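PDB 2HR3: probable transcriptional regulator from Pseudomonas aeruginosa, which probably binds DNA as a dimeric transcriptional regulator of the MarR family, through a winged helix-turn-helix domain. Local coordinates for residues E112-L115 and V116-H120. Numbering follows the deposited sequence.
Sequences EEWL and VRAMH
W114 sends its CG anti to the backbone N (chi1 -178°), which carries the indole over the methyl of A118, one helical turn further on. A118 CB sits 4.3 Å from the centroid of the W114 six-membered ring, a CH-pi contact over the face, displaced toward the ring's rim; CH2 is the ring atom nearest the methyl. R117 comes to the five-membered side of the same indole. Its chain bends at chi3 (-30°), folding the guanidinium back along the helix until R117 NH2 is 3.5 Å from W114 CD1. The two planes stand 79° apart, so the guanidinium is not stacked on the indole. On another side of the helix, L115 CD2 meets M119 CG at 4.1 Å. M119 CG (M119 is a selenomethionine), placed beside its own backbone N, also lies 3.2 Å from L115 O, the carbonyl that accepts the M119 N-H.

Four consecutive i to i+4 hydrogen bonds hold the backbone beneath these side chains: V116 N to E112 O, R117 N to E113 O, A118 N to W114 O at 2.9 Å, and M119 N to L115 O. V116 CG2 rests 3.2 Å from E112 O, beside the first of these hydrogen bonds.

The second subunit reaches several sides of this helix: its L141 meets W114, its A10 meets V116, and its R14 makes a salt bridge with E112 OE2. M119 touches L131 of helix 125-142 as well as L9 of the second subunit. Such i to i+4 pairing belongs to a regular alpha-helix, here the later part of the long helix 98-122, which follows the wing strands and, with helix 125-142 next in the chain, takes part in the helical dimer interface of the MarR fold.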
loop_
_atom_site.group_PDB
_atom_site.type_symbol
_atom_site.label_atom_id
_atom_site.label_comp_id
_atom_site.label_asym_id
_atom_site.label_seq_id
_atom_site.Cartn_x
_atom_site.Cartn_y
_atom_site.Cartn_z
ATOM N N GLU A 112 -8.845 3.112 11.952
ATOM C CA GLU A 112 -8.280 3.982 12.942
ATOM C C GLU A 112 -8.677 3.594 14.358
ATOM O O GLU A 112 -7.866 3.694 15.295
ATOM C CB GLU A 112 -8.671 5.438 12.648
ATOM C CG GLU A 112 -7.806 5.996 11.538
ATOM C CD GLU A 112 -8.344 7.259 10.911
ATOM O OE1 GLU A 112 -9.149 7.976 11.543
ATOM O OE2 GLU A 112 -7.974 7.519 9.755
ATOM N N GLU A 113 -9.939 3.210 14.502
ATOM C CA GLU A 113 -10.425 2.624 15.755
ATOM C C GLU A 113 -9.631 1.359 16.056
ATOM O O GLU A 113 -9.035 1.266 17.094
ATOM C CB GLU A 113 -11.929 2.327 15.666
ATOM C CG GLU A 113 -12.831 3.538 15.796
ATOM C CD GLU A 113 -14.117 3.319 15.063
ATOM O OE1 GLU A 113 -14.703 2.223 15.276
ATOM O OE2 GLU A 113 -14.528 4.199 14.250
ATOM N N TRP A 114 -9.619 0.405 15.130
ATOM C CA TRP A 114 -8.691 -0.695 15.176
ATOM C C TRP A 114 -7.304 -0.283 15.722
ATOM O O TRP A 114 -6.848 -0.861 16.656
ATOM C CB TRP A 114 -8.519 -1.405 13.821
ATOM C CG TRP A 114 -7.561 -2.559 13.999
ATOM C CD1 TRP A 114 -7.860 -3.767 14.556
ATOM C CD2 TRP A 114 -6.163 -2.591 13.725
ATOM N NE1 TRP A 114 -6.739 -4.554 14.646
ATOM C CE2 TRP A 114 -5.675 -3.845 14.161
ATOM C CE3 TRP A 114 -5.257 -1.667 13.230
ATOM C CZ2 TRP A 114 -4.335 -4.205 14.059
ATOM C CZ3 TRP A 114 -3.901 -2.034 13.140
ATOM C CH2 TRP A 114 -3.468 -3.277 13.513
ATOM N N LEU A 115 -6.647 0.712 15.121
ATOM C CA LEU A 115 -5.219 1.057 15.431
ATOM C C LEU A 115 -5.026 1.577 16.802
ATOM O O LEU A 115 -4.005 1.307 17.427
ATOM C CB LEU A 115 -4.720 2.159 14.524
ATOM C CG LEU A 115 -3.395 1.946 13.799
ATOM C CD1 LEU A 115 -3.082 3.292 13.061
ATOM C CD2 LEU A 115 -2.248 1.483 14.660
ATOM N N VAL A 116 -5.984 2.397 17.230
ATOM C CA VAL A 116 -6.079 2.871 18.629
ATOM C C VAL A 116 -6.086 1.739 19.627
ATOM O O VAL A 116 -5.420 1.808 20.679
ATOM C CB VAL A 116 -7.365 3.760 18.871
ATOM C CG1 VAL A 116 -7.564 4.074 20.341
ATOM C CG2 VAL A 116 -7.274 5.085 18.071
ATOM N N ARG A 117 -6.872 0.716 19.321
ATOM C CA ARG A 117 -6.953 -0.488 20.142
ATOM C C ARG A 117 -5.695 -1.312 20.076
ATOM O O ARG A 117 -5.307 -1.872 21.087
ATOM C CB ARG A 117 -8.133 -1.362 19.729
ATOM C CG ARG A 117 -9.435 -0.997 20.399
ATOM C CD ARG A 117 -10.628 -1.903 19.995
ATOM N NE ARG A 117 -10.576 -2.474 18.629
ATOM C CZ ARG A 117 -10.184 -3.731 18.352
ATOM N NH1 ARG A 117 -9.786 -4.581 19.333
ATOM N NH2 ARG A 117 -10.173 -4.157 17.086
ATOM N N ALA A 118 -5.066 -1.442 18.910
ATOM C CA ALA A 118 -3.640 -1.981 18.854
ATOM C C ALA A 118 -2.668 -1.245 19.766
ATOM O O ALA A 118 -1.924 -1.839 20.509
ATOM C CB ALA A 118 -3.046 -1.931 17.402
HETATM N N MSE A 119 -2.697 0.069 19.668
HETATM C CA MSE A 119 -1.784 0.915 20.346
HETATM C C MSE A 119 -2.005 0.912 21.813
HETATM O O MSE A 119 -1.081 1.100 22.561
HETATM C CB MSE A 119 -1.951 2.303 19.827
HETATM C CG MSE A 119 -1.266 2.508 18.473
HETATM SE SE MSE A 119 -1.411 4.369 17.715
HETATM C CE MSE A 119 0.256 4.917 18.254
ATOM N N HIS A 120 -3.231 0.632 22.269
ATOM C CA HIS A 120 -3.456 0.560 23.700
ATOM C C HIS A 120 -3.102 -0.763 24.253
ATOM O O HIS A 120 -2.771 -0.870 25.430
ATOM C CB HIS A 120 -4.839 1.059 24.079
ATOM C CG HIS A 120 -4.854 2.543 24.220
ATOM N ND1 HIS A 120 -4.714 3.172 25.435
ATOM C CD2 HIS A 120 -4.795 3.524 23.284
ATOM C CE1 HIS A 120 -4.682 4.480 25.254
ATOM N NE2 HIS A 120 -4.711 4.717 23.957
#